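PDB 5VIP: MdcE from Pseudomonas aeruginosa, which probably serves as the gamma subunit of a biotin-independent malonate decarboxylase, working with its partner subunit in removing the carboxyl group from malonyl-ACP. Local coordinates for residues A[22-27]-A[110-115]; A[150-155]-A[171-176]; A[179-184]-A[212-217]; A[43-48]-A[81-86]; A[136-141]-A[162-167]. All blocks are in the same frame, centred on the assembly; numbering follows the deposited sequence.

Contact 1: A[22-27]-A[110-115]; sequences ASRGLA and IVDVPS
The carboxylate of D112 reaches from its strand to the first turn of helix 24-33, where OD2 accepts a hydrogen bond from G25 N at 3.1 Å, with an angle of 150° at the hydrogen. The donor meets OD2 on its anti side, only 17° out of the carboxylate plane. CG of D112 stands anti to the backbone N (chi1 175°), which carries the acid out from the strand and over the helix start. A water at 2.9 Å donates to the same OD2 and accepts from R24 N, so the acid serves a second peptide NH of this turn indirectly. Aspartate suits the place: NH groups at a helix start lack partners within the helix, and their field would probably favour the charged acid. G25, with no side chain, lets its CA come to 3.8 Å from D112 CB. S23 is the N-cap, its OG accepting from L26 N at 3.2 Å; a further water links OG to D112 O. The side chain of R24 approaches OD2 of D112 with its CB, at 3.5 Å, and then leads off, extended, to salt bridges with D176 and E233. I110 lays CG2 near G25 O and also packs on F29 and L32. Helix 24-33 thus rests on strand 106-113, which lies between strands 56-63 and 148-152 in the main sheet, while D112 OD1 accepts from K155 N.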
# COMPACT_ATOMS: atom_id res chain seq x y z
N ALA A 22 22.46 -4.18 14.61
CA ALA A 22 21.61 -3.00 14.46
C ALA A 22 20.14 -3.41 14.40
O ALA A 22 19.27 -2.72 14.92
CB ALA A 22 22.00 -2.20 13.22
N SER A 23 19.86 -4.54 13.75
CA SER A 23 18.51 -5.08 13.68
C SER A 23 18.55 -6.51 13.18
O SER A 23 19.53 -6.93 12.57
CB SER A 23 17.63 -4.24 12.75
OG SER A 23 18.06 -4.43 11.41
N ARG A 24 17.46 -7.24 13.40
CA ARG A 24 17.29 -8.57 12.81
C ARG A 24 17.35 -8.56 11.29
O ARG A 24 17.87 -9.49 10.69
CB ARG A 24 15.96 -9.18 13.23
CG ARG A 24 15.85 -9.53 14.67
CD ARG A 24 14.67 -10.45 14.85
NE ARG A 24 14.39 -10.73 16.25
CZ ARG A 24 13.29 -11.35 16.66
NH1 ARG A 24 12.38 -11.74 15.77
NH2 ARG A 24 13.11 -11.57 17.95
N GLY A 25 16.80 -7.52 10.66
CA GLY A 25 16.85 -7.43 9.21
C GLY A 25 18.28 -7.41 8.70
O GLY A 25 18.61 -8.09 7.72
N LEU A 26 19.12 -6.63 9.37
CA LEU A 26 20.53 -6.54 9.00
C LEU A 26 21.25 -7.87 9.22
O LEU A 26 21.99 -8.34 8.36
CB LEU A 26 21.22 -5.43 9.79
CG LEU A 26 22.68 -5.16 9.45
CD1 LEU A 26 22.86 -4.90 7.95
CD2 LEU A 26 23.18 -3.98 10.27
N ALA A 27 21.01 -8.47 10.39
CA ALA A 27 21.59 -9.77 10.73
C ALA A 27 21.26 -10.82 9.68
O ALA A 27 22.13 -11.55 9.23
CB ALA A 27 21.10 -10.21 12.09
N ILE A 110 13.62 -8.98 2.80
CA ILE A 110 13.82 -9.32 4.19
C ILE A 110 13.18 -8.23 5.02
O ILE A 110 13.60 -7.07 4.97
CB ILE A 110 15.31 -9.47 4.53
CG1 ILE A 110 15.94 -10.57 3.67
CG2 ILE A 110 15.47 -9.74 6.01
CD1 ILE A 110 17.46 -10.63 3.77
N VAL A 111 12.16 -8.60 5.78
CA VAL A 111 11.30 -7.61 6.39
C VAL A 111 11.50 -7.51 7.90
O VAL A 111 11.21 -8.44 8.64
CB VAL A 111 9.81 -7.91 6.09
CG1 VAL A 111 8.92 -6.85 6.73
CG2 VAL A 111 9.56 -7.97 4.57
N ASP A 112 12.01 -6.37 8.34
CA ASP A 112 12.05 -6.04 9.76
C ASP A 112 12.00 -4.53 9.88
O ASP A 112 13.04 -3.86 9.97
CB ASP A 112 13.31 -6.62 10.43
CG ASP A 112 13.44 -6.18 11.89
OD1 ASP A 112 12.40 -5.97 12.57
OD2 ASP A 112 14.60 -6.03 12.35
N VAL A 113 10.78 -4.00 9.84
CA VAL A 113 10.56 -2.55 9.82
C VAL A 113 9.54 -2.17 10.87
O VAL A 113 8.44 -2.73 10.92
CB VAL A 113 10.09 -2.08 8.42
CG1 VAL A 113 11.25 -2.11 7.44
CG2 VAL A 113 8.95 -2.96 7.93
N PRO A 114 9.91 -1.23 11.75
CA PRO A 114 9.11 -0.85 12.92
C PRO A 114 7.85 -0.05 12.59
O PRO A 114 6.84 -0.21 13.26
CB PRO A 114 10.09 -0.00 13.74
CG PRO A 114 11.04 0.55 12.73
CD PRO A 114 11.19 -0.50 11.68
N SER A 115 7.93 0.79 11.56
CA SER A 115 6.83 1.65 11.13
C SER A 115 7.32 2.48 9.97
O SER A 115 8.51 2.47 9.65
CB SER A 115 6.38 2.57 12.26
OG SER A 115 7.43 3.46 12.60
O HOH W 1 15.97 -4.42 9.74
O HOH W 2 15.27 -5.92 15.14

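Contact 2: A[150-155]-A[171-176]; sequences GLLVGK and LIALHD
Strands 150-152 and 171-174 run parallel, their axes 4.6 Å apart and inclined by 17°, as neighbours in the main sheet of what is probably a crotonase-like fold. Three nearly straight backbone bonds join them: I172 N to G150 O at 2.9 Å, L152 N to I172 O at 2.8 Å, and L174 N to L152 O. L152 thus spends both its NH and its carbonyl on this neighbour, whereas L151 bonds to A109 and V111 of strand 106-113 on the other side. The leucine and isoleucine side chains fill the two faces of the sheet. On one, L151 CD1 lies across I172 CG2 at 3.8 Å; a chi1 of 179° points CG of L151 away from its own NH and swings the methyl towards its neighbour. This face continues into L32 of helix 24-33 and into C246 and A250 of helix 237-254. On the other face L152 CB meets A173 CB at 4.0 Å, and L152 packs on V111. The small methyl of A173 leaves room for the branched leucine, and G150 likewise lets L171 CD2 lie at 4.0 Å from its CA. The chain then turns a corner at V153 and G154, where G154 takes a backbone conformation that glycine adopts more easily than other residues. At this corner V153 and L174 lie side by side, CD1 of the leucine touching both CB and CG1 of the valine at 3.7 Å.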
# COMPACT_ATOMS: atom_id res chain seq x y z
N GLY A 150 8.49 -12.48 0.44
CA GLY A 150 8.67 -11.67 1.63
C GLY A 150 9.07 -12.54 2.81
O GLY A 150 8.32 -13.43 3.20
N LEU A 151 10.23 -12.27 3.41
CA LEU A 151 10.67 -13.03 4.57
C LEU A 151 10.56 -12.19 5.83
O LEU A 151 11.31 -11.23 6.01
CB LEU A 151 12.11 -13.53 4.37
CG LEU A 151 12.66 -14.31 5.56
CD1 LEU A 151 11.89 -15.62 5.73
CD2 LEU A 151 14.15 -14.57 5.41
N LEU A 152 9.61 -12.52 6.69
CA LEU A 152 9.37 -11.71 7.88
C LEU A 152 10.24 -12.21 9.02
O LEU A 152 9.96 -13.27 9.57
CB LEU A 152 7.90 -11.77 8.30
CG LEU A 152 6.84 -11.58 7.19
CD1 LEU A 152 5.46 -11.36 7.79
CD2 LEU A 152 7.21 -10.47 6.24
N VAL A 153 11.27 -11.45 9.40
CA VAL A 153 12.20 -11.91 10.43
C VAL A 153 12.01 -11.09 11.69
O VAL A 153 12.55 -11.45 12.73
CB VAL A 153 13.67 -11.84 9.95
CG1 VAL A 153 13.84 -12.60 8.65
CG2 VAL A 153 14.13 -10.39 9.79
N GLY A 154 11.22 -10.02 11.60
CA GLY A 154 10.96 -9.18 12.75
C GLY A 154 9.65 -8.42 12.63
O GLY A 154 8.62 -9.00 12.34
N LYS A 155 9.68 -7.12 12.86
CA LYS A 155 8.46 -6.32 12.77
C LYS A 155 8.07 -6.11 11.31
O LYS A 155 8.91 -5.91 10.44
CB LYS A 155 8.64 -4.99 13.48
CG LYS A 155 9.09 -5.13 14.93
CD LYS A 155 8.85 -3.87 15.73
CE LYS A 155 9.42 -4.00 17.14
NZ LYS A 155 10.91 -4.13 17.08
N LEU A 171 4.52 -15.14 1.23
CA LEU A 171 5.00 -14.61 2.49
C LEU A 171 5.44 -15.75 3.41
O LEU A 171 4.67 -16.69 3.66
CB LEU A 171 3.92 -13.78 3.18
CG LEU A 171 3.55 -12.43 2.55
CD1 LEU A 171 2.40 -11.82 3.33
CD2 LEU A 171 4.74 -11.48 2.54
N ILE A 172 6.67 -15.66 3.90
CA ILE A 172 7.20 -16.62 4.87
C ILE A 172 7.59 -15.88 6.13
O ILE A 172 8.29 -14.87 6.06
CB ILE A 172 8.43 -17.37 4.31
CG1 ILE A 172 8.03 -18.20 3.09
CG2 ILE A 172 9.10 -18.23 5.40
CD1 ILE A 172 9.21 -18.59 2.20
N ALA A 173 7.14 -16.36 7.29
CA ALA A 173 7.48 -15.70 8.54
C ALA A 173 8.27 -16.64 9.44
O ALA A 173 8.00 -17.84 9.48
CB ALA A 173 6.21 -15.22 9.25
N LEU A 174 9.23 -16.09 10.17
CA LEU A 174 9.85 -16.84 11.26
C LEU A 174 8.86 -16.95 12.42
O LEU A 174 8.14 -16.00 12.74
CB LEU A 174 11.15 -16.17 11.71
CG LEU A 174 12.16 -15.96 10.58
CD1 LEU A 174 13.46 -15.39 11.08
CD2 LEU A 174 12.38 -17.26 9.81
N HIS A 175 8.79 -18.14 13.01
CA HIS A 175 7.83 -18.39 14.08
C HIS A 175 8.49 -18.00 15.40
O HIS A 175 9.08 -18.83 16.09
CB HIS A 175 7.39 -19.86 14.09
CG HIS A 175 6.27 -20.15 15.05
ND1 HIS A 175 6.49 -20.66 16.31
CD2 HIS A 175 4.93 -20.01 14.92
CE1 HIS A 175 5.33 -20.82 16.92
NE2 HIS A 175 4.37 -20.43 16.10
N ASP A 176 8.39 -16.72 15.73
CA ASP A 176 9.11 -16.12 16.86
C ASP A 176 8.31 -14.94 17.41
O ASP A 176 7.66 -14.23 16.64
CB ASP A 176 10.50 -15.68 16.39
CG ASP A 176 11.22 -14.85 17.42
OD1 ASP A 176 11.85 -15.45 18.31
OD2 ASP A 176 11.18 -13.61 17.34

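Contact 3: A[179-184]-A[212-217]; sequences VMVHAM and YDIDSY
H182 lays its imidazole flat over the phenol ring of Y212 in an offset stack, the centroids 3.7 Å apart and the planes only 7° from parallel. Two bonds fix the rotation of the imidazole: ND1 accepts from M184 N exactly in the ring plane, at 3.2 Å, and NE2 bonds to M210 O. The phenol is anchored too, since Y212 OH donates to M184 O at 2.8 Å from well above the carbonyl plane. M184 therefore ties both rings, one through its NH and the other through its carbonyl. Histidine and tyrosine suit the place because each offers a broad face for stacking and polar atoms at its edge.

Further along, V181 stands over the face of Y217, its CG2 4.0 Å from the ring centroid in a CH-pi contact. With chi1 at -178°, the Y217 side chain extends opposite its own amide, bringing the ring against the valine. I214 fills the adjoining ground, its CD1 3.9 Å from V179 CG1. A water bridges V179 O and I214 N, so a peptide NH of the first helical turn gains a partner, while D213 caps that turn by accepting from S216 N. V181 N and Y212 O are buried without a partner. Strand 180-182 pairs with strand 155-157 in a small parallel sheet beside the main one, an arrangement consistent with the crotonase-like fold, and helix 214-219 packs against it.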
# COMPACT_ATOMS: atom_id res chain seq x y z
N VAL A 179 8.36 -11.48 15.85
CA VAL A 179 7.81 -11.30 14.51
C VAL A 179 6.35 -10.90 14.66
O VAL A 179 5.54 -11.66 15.18
CB VAL A 179 7.92 -12.57 13.65
CG1 VAL A 179 7.34 -12.32 12.26
CG2 VAL A 179 9.38 -12.99 13.52
N MSE A 180 6.03 -9.69 14.23
CA MSE A 180 4.69 -9.16 14.43
C MSE A 180 4.24 -8.41 13.19
O MSE A 180 4.99 -7.62 12.63
CB MSE A 180 4.64 -8.23 15.65
CG MSE A 180 4.87 -8.96 16.97
SE MSE A 180 5.07 -7.73 18.47
CE MSE A 180 6.78 -6.93 18.03
N VAL A 181 3.02 -8.69 12.77
CA VAL A 181 2.39 -7.97 11.67
C VAL A 181 1.22 -7.20 12.25
O VAL A 181 0.40 -7.78 12.98
CB VAL A 181 1.89 -8.92 10.56
CG1 VAL A 181 1.31 -8.10 9.39
CG2 VAL A 181 3.01 -9.84 10.09
N HIS A 182 1.13 -5.91 11.96
CA HIS A 182 -0.02 -5.12 12.39
C HIS A 182 -0.10 -3.81 11.63
O HIS A 182 0.82 -3.45 10.90
CB HIS A 182 0.03 -4.84 13.90
CG HIS A 182 -1.31 -4.75 14.56
ND1 HIS A 182 -2.03 -3.58 14.64
CD2 HIS A 182 -2.06 -5.69 15.19
CE1 HIS A 182 -3.17 -3.80 15.28
NE2 HIS A 182 -3.21 -5.08 15.63
N ALA A 183 -1.19 -3.09 11.84
CA ALA A 183 -1.44 -1.82 11.18
C ALA A 183 -0.99 -0.63 12.04
O ALA A 183 -0.73 0.45 11.51
CB ALA A 183 -2.92 -1.70 10.84
N MSE A 184 -0.88 -0.84 13.35
CA MSE A 184 -0.38 0.22 14.23
C MSE A 184 0.38 -0.36 15.42
O MSE A 184 0.17 -1.53 15.80
CB MSE A 184 -1.53 1.09 14.72
CG MSE A 184 -2.41 0.41 15.75
SE MSE A 184 -4.13 1.32 16.02
CE MSE A 184 -5.11 0.54 14.51
N TYR A 212 -1.25 -9.23 17.65
CA TYR A 212 0.08 -8.89 17.14
C TYR A 212 0.96 -10.12 16.85
O TYR A 212 1.89 -10.04 16.05
CB TYR A 212 0.80 -7.97 18.14
CG TYR A 212 0.28 -6.55 18.10
CD1 TYR A 212 -0.88 -6.19 18.79
CD2 TYR A 212 0.93 -5.57 17.36
CE1 TYR A 212 -1.37 -4.90 18.74
CE2 TYR A 212 0.45 -4.27 17.31
CZ TYR A 212 -0.71 -3.94 18.00
OH TYR A 212 -1.19 -2.65 17.95
N ASP A 213 0.66 -11.25 17.49
CA ASP A 213 1.50 -12.45 17.34
C ASP A 213 1.34 -13.12 15.98
O ASP A 213 0.31 -12.99 15.31
CB ASP A 213 1.17 -13.46 18.42
CG ASP A 213 -0.17 -14.12 18.20
OD1 ASP A 213 -1.20 -13.49 18.52
OD2 ASP A 213 -0.19 -15.25 17.67
N ILE A 214 2.34 -13.89 15.59
CA ILE A 214 2.38 -14.44 14.25
C ILE A 214 1.47 -15.67 14.09
O ILE A 214 1.07 -16.00 12.97
CB ILE A 214 3.84 -14.78 13.85
CG1 ILE A 214 3.97 -14.89 12.33
CG2 ILE A 214 4.35 -16.00 14.60
CD1 ILE A 214 3.68 -13.57 11.59
N ASP A 215 1.12 -16.34 15.19
CA ASP A 215 0.17 -17.44 15.09
C ASP A 215 -1.22 -16.93 14.69
O ASP A 215 -1.88 -17.51 13.82
CB ASP A 215 0.09 -18.21 16.40
CG ASP A 215 1.21 -19.22 16.55
OD1 ASP A 215 1.64 -19.77 15.52
OD2 ASP A 215 1.67 -19.45 17.68
N SER A 216 -1.66 -15.86 15.34
CA SER A 216 -2.91 -15.21 14.99
C SER A 216 -2.93 -14.80 13.52
O SER A 216 -3.91 -15.05 12.82
CB SER A 216 -3.13 -13.98 15.87
OG SER A 216 -3.32 -14.36 17.22
N TYR A 217 -1.85 -14.17 13.06
CA TYR A 217 -1.76 -13.72 11.68
C TYR A 217 -1.85 -14.91 10.73
O TYR A 217 -2.55 -14.85 9.72
CB TYR A 217 -0.47 -12.92 11.44
CG TYR A 217 -0.34 -12.37 10.03
CD1 TYR A 217 -1.05 -11.25 9.64
CD2 TYR A 217 0.52 -12.97 9.11
CE1 TYR A 217 -0.92 -10.73 8.35
CE2 TYR A 217 0.64 -12.47 7.82
CZ TYR A 217 -0.08 -11.34 7.45
OH TYR A 217 0.04 -10.83 6.17
O HOH W 3 4.70 -13.44 17.02

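Contact 4: A[43-48]-A[81-86]; sequences PASLRV and LLEGWG
Two groups grip OE2 of E83: S45 OG donates to it across the contact, and N69 ND2 donates from a neighbouring loop. The modelled distance from S45 OG to E83 OE2, 2.4 Å, is shorter than an ordinary hydrogen bond, so its exact length is doubtful. The other oxygen, OE1, bonds to G80 N just before the helix. To serve these partners the glutamate chain bends at chi2 (67°), folding back along the helix start instead of stretching outwards. Glutamate suits this buried place because both carboxylate oxygens are satisfied, and the nearby helix start would probably help to keep the acid charged. Serine brings a short hydroxyl from a type I turn, which is closed by L46 N bonding to P43 O at 3.0 Å.

Beyond the acid, the contact is apolar. P43 turns its CG to the helix, 4.2 Å from L82 CB and 3.7 Å from L82 O. L46 spreads its two methyls along the helix: CD1 lies 4.0 Å from E83 CA, and CD2 reaches G86 C. G86, lacking a side chain, allows the leucine and the proline to settle close to the backbone. On another side of helix 81-97, W85 stacks on an aromatic residue of another protein chain. The turn leads into strand 46-53, an outermost strand of the main sheet within this chain, paired with 56-63 in a hairpin; hairpin followed by helix is the beta-beta-alpha order of crotonase-like folds.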
# COMPACT_ATOMS: atom_id res chain seq x y z
N PRO A 43 20.80 4.64 -0.34
CA PRO A 43 20.73 5.13 1.04
C PRO A 43 21.32 4.10 2.02
O PRO A 43 21.18 2.89 1.78
CB PRO A 43 19.23 5.32 1.29
CG PRO A 43 18.64 5.48 -0.07
CD PRO A 43 19.49 4.68 -1.01
N ALA A 44 21.94 4.56 3.10
CA ALA A 44 22.56 3.66 4.07
C ALA A 44 21.54 2.83 4.84
O ALA A 44 21.90 1.85 5.51
CB ALA A 44 23.41 4.46 5.05
N SER A 45 20.27 3.22 4.76
CA SER A 45 19.19 2.48 5.39
C SER A 45 18.68 1.36 4.49
O SER A 45 17.69 0.70 4.81
CB SER A 45 18.05 3.43 5.73
OG SER A 45 17.75 4.24 4.60
N LEU A 46 19.34 1.16 3.36
CA LEU A 46 18.99 0.10 2.41
C LEU A 46 20.14 -0.87 2.20
O LEU A 46 21.27 -0.46 1.94
CB LEU A 46 18.62 0.70 1.06
CG LEU A 46 17.18 0.49 0.64
CD1 LEU A 46 16.32 1.23 1.64
CD2 LEU A 46 16.97 0.99 -0.78
N ARG A 47 19.86 -2.17 2.30
CA ARG A 47 20.81 -3.18 1.88
C ARG A 47 20.27 -3.92 0.67
O ARG A 47 19.16 -4.47 0.71
CB ARG A 47 21.09 -4.17 3.01
CG ARG A 47 21.71 -3.55 4.24
CD ARG A 47 23.11 -3.02 3.96
NE ARG A 47 23.71 -2.53 5.20
CZ ARG A 47 23.57 -1.29 5.65
NH1 ARG A 47 22.84 -0.43 4.96
NH2 ARG A 47 24.15 -0.92 6.79
N VAL A 48 21.06 -3.94 -0.40
CA VAL A 48 20.70 -4.60 -1.65
C VAL A 48 21.90 -5.42 -2.14
O VAL A 48 23.02 -4.93 -2.14
CB VAL A 48 20.30 -3.59 -2.76
CG1 VAL A 48 19.90 -4.31 -4.04
CG2 VAL A 48 19.17 -2.67 -2.27
N LEU A 81 11.32 8.71 3.60
CA LEU A 81 11.37 9.20 2.22
C LEU A 81 12.44 8.52 1.37
O LEU A 81 12.19 8.12 0.23
CB LEU A 81 11.60 10.71 2.22
CG LEU A 81 10.42 11.52 2.77
CD1 LEU A 81 10.89 12.85 3.30
CD2 LEU A 81 9.37 11.72 1.67
N LEU A 82 13.64 8.39 1.93
CA LEU A 82 14.74 7.84 1.16
C LEU A 82 14.57 6.35 0.98
O LEU A 82 14.98 5.79 -0.03
CB LEU A 82 16.08 8.15 1.85
CG LEU A 82 16.37 9.65 1.96
CD1 LEU A 82 17.64 9.89 2.75
CD2 LEU A 82 16.46 10.27 0.57
N GLU A 83 13.95 5.71 1.97
CA GLU A 83 13.78 4.27 1.94
C GLU A 83 12.72 3.88 0.92
O GLU A 83 12.92 2.95 0.15
CB GLU A 83 13.41 3.73 3.33
CG GLU A 83 14.51 3.91 4.37
CD GLU A 83 14.77 5.38 4.71
OE1 GLU A 83 13.78 6.13 4.93
OE2 GLU A 83 15.96 5.79 4.75
N GLY A 84 11.61 4.61 0.92
CA GLY A 84 10.57 4.42 -0.07
C GLY A 84 11.08 4.62 -1.49
O GLY A 84 10.95 3.73 -2.34
N TRP A 85 11.66 5.78 -1.77
CA TRP A 85 12.12 6.02 -3.13
C TRP A 85 13.32 5.14 -3.45
O TRP A 85 13.47 4.71 -4.59
CB TRP A 85 12.47 7.49 -3.35
CG TRP A 85 11.26 8.40 -3.43
CD1 TRP A 85 10.99 9.47 -2.63
CD2 TRP A 85 10.18 8.32 -4.38
NE1 TRP A 85 9.80 10.07 -3.02
CE2 TRP A 85 9.29 9.38 -4.09
CE3 TRP A 85 9.88 7.46 -5.45
CZ2 TRP A 85 8.12 9.59 -4.83
CZ3 TRP A 85 8.72 7.69 -6.18
CH2 TRP A 85 7.85 8.74 -5.87
N GLY A 86 14.15 4.85 -2.45
CA GLY A 86 15.30 3.98 -2.64
C GLY A 86 14.92 2.56 -3.05
O GLY A 86 15.54 1.96 -3.94

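Contact 5: A[136-141]-A[162-167]; sequences DAYARA and LAHGYQ
A chi1 of 180° turns the H164 ring away from its own peptide nitrogen and Y138 holds chi1 near -89°, and these two torsions bring the phenol hydroxyl to the edge of the imidazole. Y138 OH and H164 ND1 share a hydrogen bond at 3.0 Å, with OH in the imidazole plane. NE2 of the same ring bonds to I110 O, so both ring nitrogens are engaged, a role for which histidine is well suited in a buried site. A163 O lies at the edge of the tyrosine ring, 3.2 Å from CE2, close to the plane. Nearer the helix backbone, Y138 CB meets Q167 CB at 4.0 Å. Q167 bends at chi2 (-57°), setting its OE1 3.6 Å from the methyl of A139, whose small size lets the amide lie close to the helix. That oxygen accepts from R142 NH2, while NE2 bonds to the backbone of another protein chain. G165 takes a positive phi that glycine accepts easily, helping the chain turn after its helix. The contact joins helix 127-143 to the loop that leaves helix 158-163, H164 reaching on to A109 and V111 of the main sheet, as a helical layer lies against the sheet in what is probably a crotonase-like fold.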
# COMPACT_ATOMS: atom_id res chain seq x y z
N ASP A 136 4.46 0.43 -6.13
CA ASP A 136 4.31 0.36 -7.58
C ASP A 136 5.45 -0.45 -8.22
O ASP A 136 5.20 -1.31 -9.07
CB ASP A 136 4.25 1.77 -8.17
CG ASP A 136 3.90 1.76 -9.65
OD1 ASP A 136 2.74 1.43 -9.99
OD2 ASP A 136 4.78 2.07 -10.47
N ALA A 137 6.68 -0.21 -7.79
CA ALA A 137 7.82 -0.94 -8.36
C ALA A 137 7.73 -2.45 -8.06
O ALA A 137 7.89 -3.29 -8.96
CB ALA A 137 9.13 -0.37 -7.85
N TYR A 138 7.47 -2.80 -6.80
CA TYR A 138 7.32 -4.20 -6.41
C TYR A 138 6.19 -4.90 -7.17
O TYR A 138 6.36 -6.01 -7.70
CB TYR A 138 7.06 -4.30 -4.91
CG TYR A 138 8.29 -4.41 -4.02
CD1 TYR A 138 9.15 -5.50 -4.13
CD2 TYR A 138 8.53 -3.46 -3.03
CE1 TYR A 138 10.24 -5.63 -3.26
CE2 TYR A 138 9.62 -3.59 -2.16
CZ TYR A 138 10.47 -4.68 -2.28
OH TYR A 138 11.56 -4.84 -1.43
N ALA A 139 5.04 -4.25 -7.24
CA ALA A 139 3.89 -4.83 -7.95
C ALA A 139 4.18 -5.01 -9.45
O ALA A 139 3.84 -6.04 -10.04
CB ALA A 139 2.64 -3.95 -7.76
N ARG A 140 4.79 -4.01 -10.08
CA ARG A 140 5.11 -4.10 -11.50
C ARG A 140 6.09 -5.23 -11.75
O ARG A 140 5.95 -5.99 -12.71
CB ARG A 140 5.67 -2.78 -12.02
CG ARG A 140 4.61 -1.72 -12.30
CD ARG A 140 5.18 -0.49 -12.99
NE ARG A 140 6.06 0.28 -12.12
CZ ARG A 140 7.38 0.38 -12.30
NH1 ARG A 140 7.95 -0.23 -13.33
NH2 ARG A 140 8.11 1.10 -11.46
N ALA A 141 7.07 -5.36 -10.86
CA ALA A 141 8.02 -6.46 -10.94
C ALA A 141 7.31 -7.81 -10.85
O ALA A 141 7.59 -8.71 -11.63
CB ALA A 141 9.09 -6.34 -9.86
N LEU A 162 3.56 -2.38 3.91
CA LEU A 162 2.91 -2.23 2.59
C LEU A 162 3.96 -1.94 1.52
O LEU A 162 3.91 -2.49 0.40
CB LEU A 162 1.85 -1.12 2.63
CG LEU A 162 0.58 -1.45 3.42
CD1 LEU A 162 -0.33 -0.23 3.55
CD2 LEU A 162 -0.17 -2.61 2.77
N ALA A 163 4.93 -1.10 1.87
CA ALA A 163 5.96 -0.67 0.92
C ALA A 163 7.04 -1.73 0.71
O ALA A 163 7.63 -1.82 -0.36
CB ALA A 163 6.61 0.63 1.40
N HIS A 164 7.30 -2.51 1.75
CA HIS A 164 8.41 -3.45 1.73
C HIS A 164 7.97 -4.81 2.23
O HIS A 164 8.03 -5.09 3.43
CB HIS A 164 9.57 -2.91 2.58
CG HIS A 164 10.76 -3.82 2.61
ND1 HIS A 164 11.44 -4.20 1.47
CD2 HIS A 164 11.41 -4.40 3.65
CE1 HIS A 164 12.45 -4.99 1.80
NE2 HIS A 164 12.46 -5.12 3.12
N GLY A 165 7.46 -5.63 1.32
CA GLY A 165 7.06 -6.97 1.64
C GLY A 165 5.66 -7.37 1.22
O GLY A 165 5.47 -8.49 0.80
N TYR A 166 4.68 -6.48 1.34
CA TYR A 166 3.30 -6.97 1.26
C TYR A 166 2.84 -7.20 -0.19
O TYR A 166 1.74 -7.71 -0.41
CB TYR A 166 2.32 -6.01 1.93
CG TYR A 166 1.34 -6.69 2.88
CD1 TYR A 166 0.87 -6.04 4.00
CD2 TYR A 166 1.00 -8.04 2.70
CE1 TYR A 166 -0.01 -6.67 4.88
CE2 TYR A 166 0.14 -8.67 3.59
CZ TYR A 166 -0.36 -7.98 4.67
OH TYR A 166 -1.21 -8.61 5.56
N GLN A 167 3.65 -6.84 -1.18
CA GLN A 167 3.29 -7.17 -2.56
C GLN A 167 3.81 -8.55 -3.00
O GLN A 167 3.71 -8.90 -4.17
CB GLN A 167 3.82 -6.10 -3.52
CG GLN A 167 3.01 -4.82 -3.51
CD GLN A 167 1.54 -5.06 -3.85
OE1 GLN A 167 1.21 -5.65 -4.87
NE2 GLN A 167 0.64 -4.60 -2.97

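Contacts 1, 2 and 4 all reach the main sheet: contact 2 joins two of its strands, contact 1 sets a helix start on one, and contact 4 packs a helix at its edge. Contacts 2 and 5 are wholly buried, contacts 3 and 4 mostly so; contact 1 is only partly buried and relies on waters. Apolar packing rules contact 2, a buried acid marks contact 4, and aromatic stacking distinguishes contact 3. Polar side chains tie contact 1 to contacts 2 and 5, and Y217–Y166 links contact 3 to contact 5. Contacts 3 and 4 lie on opposite sides of the chain's centre, about 24 Å apart between centres, and each borders another protein chain, as does contact 5.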